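PDB 6FV4: N-acetylglucosamine-6-phosphate deacetylase from Mycobacterium smegmatis, which probably removes the acetyl group from N-acetylglucosamine 6-phosphate in amino-sugar metabolism, using divalent metal ions bound in each subunit. Local coordinates for residues Tyr266-Ile269 and Thr270-Gly274; Val294-Gly298 and Pro299-Asp303. The protein carries 1 engineered substitution. All blocks are in the same frame, centred on the assembly; numbering follows the deposited sequence.

Interaction 1: Tyr266-Ile269 and Thr270-Gly274; sequences YRHI and TQTVG
The last turns of helix 263-273, the helix of a beta-alpha-beta unit between strands 251-255 and 278-281, bring Tyr266 and His268 against two threonines, Thr270 and Thr272, each four residues on. Both threonines fold their hydroxyl back onto the helix. In Thr270, OG1 lies opposite the carbonyl carbon (chi1 -59°), which lets it donate to Tyr266 O at 2.8 Å while Thr270 N reaches the same oxygen from the other face of the carbonyl plane. Thr272 OG1 is similarly hydrogen-bonded to His268 O at 2.7 Å from above the carbonyl plane, with Thr272 N on the opposite face. Each hydroxyl oxygen also lies over one face of the ring four residues earlier: Thr270 OG1 toward the rim of Tyr266, 3.5 Å from CE1, and Thr272 OG1 above the middle of the His268 imidazole. A water bridges His268 ND1 and Gln271 OE1, 3.0 Å from each. Ile269 CG2 meets Val273 CG1 at 4.2 Å. Within the chain, Tyr266 OH bonds Gln349 OE1; across the dimer, His268 NE2 and Thr272 OG1 each hydrogen-bond their counterparts. Tyr266 O is thus gripped by two donors, whereas Thr272 OG1 divides its bonding between His268 O and the other subunit: at least one of the paired hydroxyls must turn its proton to the other, so the bond to His268 O is probably not made in both subunits at once.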
ATOM      1  N   TYR B 266       7.212  -5.284   2.621  1.00 28.01           N
ATOM      2  CA  TYR B 266       8.165  -4.175   2.576  1.00 28.81           C
ATOM      3  C   TYR B 266       8.120  -3.466   1.221  1.00 26.93           C
ATOM      4  O   TYR B 266       8.238  -2.233   1.145  1.00 24.95           O
ATOM      5  CB  TYR B 266       9.575  -4.693   2.869  1.00 26.98           C
ATOM      6  CG  TYR B 266      10.680  -3.816   2.323  1.00 27.01           C
ATOM      7  CD1 TYR B 266      11.014  -2.613   2.954  1.00 31.47           C
ATOM      8  CD2 TYR B 266      11.393  -4.185   1.189  1.00 28.46           C
ATOM      9  CE1 TYR B 266      12.019  -1.795   2.447  1.00 27.25           C
ATOM     10  CE2 TYR B 266      12.400  -3.379   0.676  1.00 29.15           C
ATOM     11  CZ  TYR B 266      12.713  -2.186   1.316  1.00 28.02           C
ATOM     12  OH  TYR B 266      13.709  -1.375   0.823  1.00 27.98           O
ATOM     13  N   ARG B 267       7.977  -4.234   0.141  1.00 27.41           N
ATOM     14  CA  ARG B 267       7.817  -3.650  -1.194  1.00 26.65           C
ATOM     15  C   ARG B 267       6.514  -2.872  -1.308  1.00 21.33           C
ATOM     16  O   ARG B 267       6.486  -1.760  -1.845  1.00 26.82           O
ATOM     17  CB  ARG B 267       7.852  -4.756  -2.257  1.00 29.33           C
ATOM     18  CG  ARG B 267       9.184  -4.981  -2.910  1.00 34.43           C
ATOM     19  CD  ARG B 267       9.044  -5.770  -4.236  1.00 34.04           C
ATOM     20  NE  ARG B 267       8.206  -6.973  -4.122  1.00 38.36           N
ATOM     21  CZ  ARG B 267       8.618  -8.143  -3.640  1.00 37.40           C
ATOM     22  NH1 ARG B 267       9.862  -8.289  -3.192  1.00 37.07           N
ATOM     23  NH2 ARG B 267       7.782  -9.177  -3.594  1.00 34.61           N
ATOM     24  N   HIS B 268       5.409  -3.479  -0.873  1.00 23.38           N
ATOM     25  CA  HIS B 268       4.110  -2.808  -0.866  1.00 22.75           C
ATOM     26  C   HIS B 268       4.164  -1.461  -0.147  1.00 26.97           C
ATOM     27  O   HIS B 268       3.664  -0.446  -0.648  1.00 26.64           O
ATOM     28  CB  HIS B 268       3.091  -3.726  -0.187  1.00 26.16           C
ATOM     29  CG  HIS B 268       1.706  -3.162  -0.122  1.00 29.15           C
ATOM     30  ND1 HIS B 268       0.881  -3.081  -1.226  1.00 32.21           N
ATOM     31  CD2 HIS B 268       0.996  -2.667   0.916  1.00 32.00           C
ATOM     32  CE1 HIS B 268      -0.276  -2.552  -0.868  1.00 35.27           C
ATOM     33  NE2 HIS B 268      -0.233  -2.293   0.430  1.00 29.17           N
ATOM     34  N   ILE B 269       4.743  -1.441   1.053  1.00 26.57           N
ATOM     35  CA  ILE B 269       4.779  -0.198   1.817  1.00 24.19           C
ATOM     36  C   ILE B 269       5.706   0.808   1.147  1.00 23.68           C
ATOM     37  O   ILE B 269       5.378   1.996   1.037  1.00 26.69           O
ATOM     38  CB  ILE B 269       5.170  -0.477   3.283  1.00 25.02           C
ATOM     39  CG1 ILE B 269       4.069  -1.292   3.967  1.00 24.49           C
ATOM     40  CG2 ILE B 269       5.391   0.850   4.059  1.00 24.91           C
ATOM     41  CD1 ILE B 269       2.668  -0.662   3.883  1.00 26.39           C
ATOM     42  N   THR B 270       6.872   0.358   0.679  1.00 21.44           N
ATOM     43  CA  THR B 270       7.746   1.272  -0.045  1.00 25.29           C
ATOM     44  C   THR B 270       7.026   1.860  -1.248  1.00 27.26           C
ATOM     45  O   THR B 270       7.096   3.070  -1.486  1.00 25.44           O
ATOM     46  CB  THR B 270       9.017   0.560  -0.495  1.00 26.29           C
ATOM     47  OG1 THR B 270       9.711   0.038   0.644  1.00 25.65           O
ATOM     48  CG2 THR B 270       9.917   1.520  -1.246  1.00 29.10           C
ATOM     49  N   GLN B 271       6.311   1.011  -2.001  1.00 29.98           N
ATOM     50  CA  GLN B 271       5.517   1.462  -3.141  1.00 29.64           C
ATOM     51  C   GLN B 271       4.463   2.477  -2.700  1.00 32.13           C
ATOM     52  O   GLN B 271       4.228   3.476  -3.389  1.00 32.61           O
ATOM     53  CB  GLN B 271       4.895   0.226  -3.827  1.00 27.07           C
ATOM     54  CG  GLN B 271       4.105   0.441  -5.094  1.00 31.34           C
ATOM     55  CD  GLN B 271       3.581  -0.881  -5.717  1.00 38.81           C
ATOM     56  OE1 GLN B 271       3.678  -1.970  -5.121  1.00 39.21           O
ATOM     57  NE2 GLN B 271       3.034  -0.778  -6.926  1.00 37.00           N
ATOM     58  N   THR B 272       3.860   2.273  -1.528  1.00 27.21           N
ATOM     59  CA  THR B 272       2.812   3.174  -1.040  1.00 27.88           C
ATOM     60  C   THR B 272       3.375   4.520  -0.570  1.00 28.80           C
ATOM     61  O   THR B 272       2.875   5.578  -0.963  1.00 28.91           O
ATOM     62  CB  THR B 272       2.028   2.511   0.106  1.00 28.78           C
ATOM     63  OG1 THR B 272       1.546   1.231  -0.307  1.00 34.41           O
ATOM     64  CG2 THR B 272       0.830   3.363   0.515  1.00 30.09           C
ATOM     65  N   VAL B 273       4.398   4.518   0.287  1.00 26.94           N
ATOM     66  CA  VAL B 273       4.763   5.771   0.958  1.00 27.01           C
ATOM     67  C   VAL B 273       5.838   6.554   0.221  1.00 31.29           C
ATOM     68  O   VAL B 273       6.005   7.753   0.492  1.00 32.94           O
ATOM     69  CB  VAL B 273       5.214   5.537   2.410  1.00 22.66           C
ATOM     70  CG1 VAL B 273       4.159   4.779   3.150  1.00 24.16           C
ATOM     71  CG2 VAL B 273       6.564   4.804   2.469  1.00 21.14           C
ATOM     72  N   GLY B 274       6.568   5.922  -0.693  1.00 28.54           N
ATOM     73  CA  GLY B 274       7.603   6.598  -1.445  1.00 28.55           C
ATOM     74  C   GLY B 274       8.973   6.426  -0.819  1.00 30.69           C
ATOM     75  O   GLY B 274       9.119   5.811   0.238  1.00 32.74           O
TER
HETATM   76  O   HOH W   1       2.199  -4.187  -3.692  1.00 37.14           O

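Interaction 2: Val294-Gly298 and Pro299-Asp303; sequences VYRLG and PLDID
Tyr295 and Ile302 face each other as an antiparallel hydrogen-bonded pair, with Ile302 N donating almost straight to Tyr295 O at 2.7 Å, in the carbonyl plane. Tyr295 N returns a more bent bond to Ile302 O at 2.8 Å. Nearer the turn, Leu297 N donates to Leu300 O at 2.9 Å, whereas the reverse bond, from Leu300 N to Leu297 O, is weak. At the non-hydrogen-bonded pair Arg296-Asp301 between them, Asp301 CA makes a CA-H...O contact with Tyr295 O. The Leu297-Leu300 link is a type II' turn, and the positive phi of Gly298 (60°) suits its first corner, followed by Pro299.

On one face Arg296 reaches across to Asp301. CG is anti to the backbone N (chi1 -176°), and the chain then bends at chi2 (51°), which lays the guanidinium flat over the turn, with Gly298 O and Pro299 CA above one face. From there NH1 comes within 3.5 Å of Asp301 OD1, a salt bridge whose hydrogen bond is long and weak, the two groups being turned steeply against each other. Further along this face, Val294 CG2 touches Asp303 OD1 at 3.6 Å.

On the other face, Leu297 and Ile302 are buried against the protein. Leu297 CD1 meets Ile302 CG1 at 4.2 Å, their side chains crossing at about a right angle, and Ile302 continues onto Ala309, Val311 and Ala318. Tyr295 OH turns back to bond Ser291 O. The antiparallel pairing closed by a type II' turn, with Gly298 and Pro299 at its corners, is that of a two-residue beta hairpin, here the first two strands of a small antiparallel sheet completed by strand 308-311.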
ATOM      1  N   VAL B 294      24.475 -20.613  24.804  1.00 37.62           N
ATOM      2  CA  VAL B 294      23.472 -20.233  25.782  1.00 33.70           C
ATOM      3  C   VAL B 294      24.065 -19.116  26.627  1.00 40.00           C
ATOM      4  O   VAL B 294      25.250 -19.151  26.981  1.00 38.62           O
ATOM      5  CB  VAL B 294      23.028 -21.430  26.646  1.00 40.99           C
ATOM      6  CG1 VAL B 294      21.948 -21.002  27.642  1.00 41.55           C
ATOM      7  CG2 VAL B 294      22.517 -22.554  25.761  1.00 38.41           C
ATOM      8  N   TYR B 295      23.250 -18.113  26.924  1.00 40.58           N
ATOM      9  CA  TYR B 295      23.753 -16.879  27.498  1.00 35.14           C
ATOM     10  C   TYR B 295      22.769 -16.341  28.517  1.00 38.79           C
ATOM     11  O   TYR B 295      21.554 -16.435  28.335  1.00 41.38           O
ATOM     12  CB  TYR B 295      23.998 -15.807  26.429  1.00 37.51           C
ATOM     13  CG  TYR B 295      25.007 -16.188  25.376  1.00 38.28           C
ATOM     14  CD1 TYR B 295      26.373 -16.079  25.629  1.00 37.67           C
ATOM     15  CD2 TYR B 295      24.599 -16.637  24.122  1.00 35.19           C
ATOM     16  CE1 TYR B 295      27.308 -16.414  24.666  1.00 40.27           C
ATOM     17  CE2 TYR B 295      25.530 -16.978  23.144  1.00 35.06           C
ATOM     18  CZ  TYR B 295      26.883 -16.868  23.426  1.00 40.36           C
ATOM     19  OH  TYR B 295      27.821 -17.187  22.469  1.00 39.27           O
ATOM     20  N   ARG B 296      23.312 -15.753  29.578  1.00 36.31           N
ATOM     21  CA  ARG B 296      22.525 -15.029  30.561  1.00 38.34           C
ATOM     22  C   ARG B 296      22.480 -13.565  30.142  1.00 37.27           C
ATOM     23  O   ARG B 296      23.483 -12.855  30.251  1.00 40.90           O
ATOM     24  CB  ARG B 296      23.142 -15.181  31.948  1.00 38.22           C
ATOM     25  CG  ARG B 296      22.332 -14.537  33.055  1.00 42.30           C
ATOM     26  CD  ARG B 296      20.870 -14.977  32.999  1.00 47.46           C
ATOM     27  NE  ARG B 296      20.160 -14.598  34.220  1.00 46.19           N
ATOM     28  CZ  ARG B 296      18.902 -14.924  34.492  1.00 48.42           C
ATOM     29  NH1 ARG B 296      18.198 -15.642  33.621  1.00 47.67           N
ATOM     30  NH2 ARG B 296      18.350 -14.523  35.636  1.00 47.49           N
ATOM     31  N   LEU B 297      21.318 -13.103  29.687  1.00 37.27           N
ATOM     32  CA  LEU B 297      21.156 -11.745  29.167  1.00 39.75           C
ATOM     33  C   LEU B 297      19.981 -11.094  29.886  1.00 41.19           C
ATOM     34  O   LEU B 297      18.819 -11.393  29.586  1.00 38.91           O
ATOM     35  CB  LEU B 297      20.939 -11.756  27.655  1.00 37.37           C
ATOM     36  CG  LEU B 297      22.058 -12.413  26.842  1.00 36.12           C
ATOM     37  CD1 LEU B 297      21.731 -12.464  25.323  1.00 37.57           C
ATOM     38  CD2 LEU B 297      23.384 -11.703  27.119  1.00 38.73           C
ATOM     39  N   GLY B 298      20.285 -10.205  30.831  1.00 42.99           N
ATOM     40  CA  GLY B 298      19.278  -9.681  31.716  1.00 42.01           C
ATOM     41  C   GLY B 298      18.642 -10.818  32.489  1.00 42.29           C
ATOM     42  O   GLY B 298      19.331 -11.709  32.992  1.00 42.53           O
ATOM     43  N   PRO B 299      17.312 -10.830  32.565  1.00 44.40           N
ATOM     44  CA  PRO B 299      16.621 -11.868  33.344  1.00 46.84           C
ATOM     45  C   PRO B 299      16.356 -13.173  32.599  1.00 51.43           C
ATOM     46  O   PRO B 299      15.545 -13.979  33.066  1.00 52.74           O
ATOM     47  CB  PRO B 299      15.296 -11.187  33.706  1.00 49.68           C
ATOM     48  CG  PRO B 299      15.037 -10.279  32.546  1.00 46.11           C
ATOM     49  CD  PRO B 299      16.394  -9.768  32.118  1.00 46.82           C
ATOM     50  N   LEU B 300      17.002 -13.416  31.459  1.00 47.77           N
ATOM     51  CA  LEU B 300      16.666 -14.604  30.684  1.00 48.88           C
ATOM     52  C   LEU B 300      17.912 -15.347  30.223  1.00 48.28           C
ATOM     53  O   LEU B 300      18.935 -14.733  29.903  1.00 45.10           O
ATOM     54  CB  LEU B 300      15.792 -14.239  29.479  1.00 50.30           C
ATOM     55  CG  LEU B 300      14.324 -14.060  29.882  1.00 55.99           C
ATOM     56  CD1 LEU B 300      13.538 -13.352  28.785  1.00 50.50           C
ATOM     57  CD2 LEU B 300      13.686 -15.403  30.258  1.00 55.72           C
ATOM     58  N   ASP B 301      17.826 -16.683  30.255  1.00 47.79           N
ATOM     59  CA  ASP B 301      18.748 -17.548  29.532  1.00 44.50           C
ATOM     60  C   ASP B 301      18.309 -17.561  28.073  1.00 40.69           C
ATOM     61  O   ASP B 301      17.154 -17.889  27.778  1.00 40.31           O
ATOM     62  CB  ASP B 301      18.727 -18.985  30.067  1.00 41.82           C
ATOM     63  CG  ASP B 301      19.384 -19.154  31.438  1.00 52.08           C
ATOM     64  OD1 ASP B 301      19.922 -18.182  32.027  1.00 47.99           O
ATOM     65  OD2 ASP B 301      19.356 -20.314  31.925  1.00 48.83           O
ATOM     66  N   ILE B 302      19.215 -17.213  27.161  1.00 40.78           N
ATOM     67  CA  ILE B 302      18.913 -17.174  25.732  1.00 38.43           C
ATOM     68  C   ILE B 302      19.778 -18.201  25.020  1.00 34.35           C
ATOM     69  O   ILE B 302      20.999 -18.231  25.214  1.00 37.85           O
ATOM     70  CB  ILE B 302      19.143 -15.772  25.132  1.00 41.53           C
ATOM     71  CG1 ILE B 302      18.284 -14.720  25.840  1.00 38.04           C
ATOM     72  CG2 ILE B 302      18.887 -15.794  23.615  1.00 32.00           C
ATOM     73  CD1 ILE B 302      16.798 -14.837  25.579  1.00 40.39           C
ATOM     74  N   ASP B 303      19.149 -19.020  24.181  1.00 36.53           N
ATOM     75  CA  ASP B 303      19.827 -20.035  23.383  1.00 35.54           C
ATOM     76  C   ASP B 303      19.901 -19.537  21.944  1.00 34.74           C
ATOM     77  O   ASP B 303      18.865 -19.340  21.303  1.00 33.75           O
ATOM     78  CB  ASP B 303      19.073 -21.366  23.461  1.00 35.05           C
ATOM     79  CG  ASP B 303      19.812 -22.525  22.787  1.00 40.66           C
ATOM     80  OD1 ASP B 303      21.019 -22.407  22.466  1.00 41.48           O
ATOM     81  OD2 ASP B 303      19.165 -23.575  22.570  1.00 40.60           O
TER

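In the fold
Interaction 1 comes first along the chain and closes before interaction 2 opens, with strand 278-281 between them. Their centres are 36 Å apart and their nearest atoms about 25 Å, so they do not touch, although both belong to the amidohydrolase part of the chain. Residues 266-274 end a helix that packs on the parallel strands 251-255 and 278-281 and meets the second subunit. Residues 294-303 instead form a hairpin in the separate three-stranded sheet, where no other chain of the assembly reaches them. One side of interaction 1 therefore lies in the dimer interface and the other packs on its own chain, while interaction 2 places Ile302 beside Ala318, a predicted substrate-binding residue.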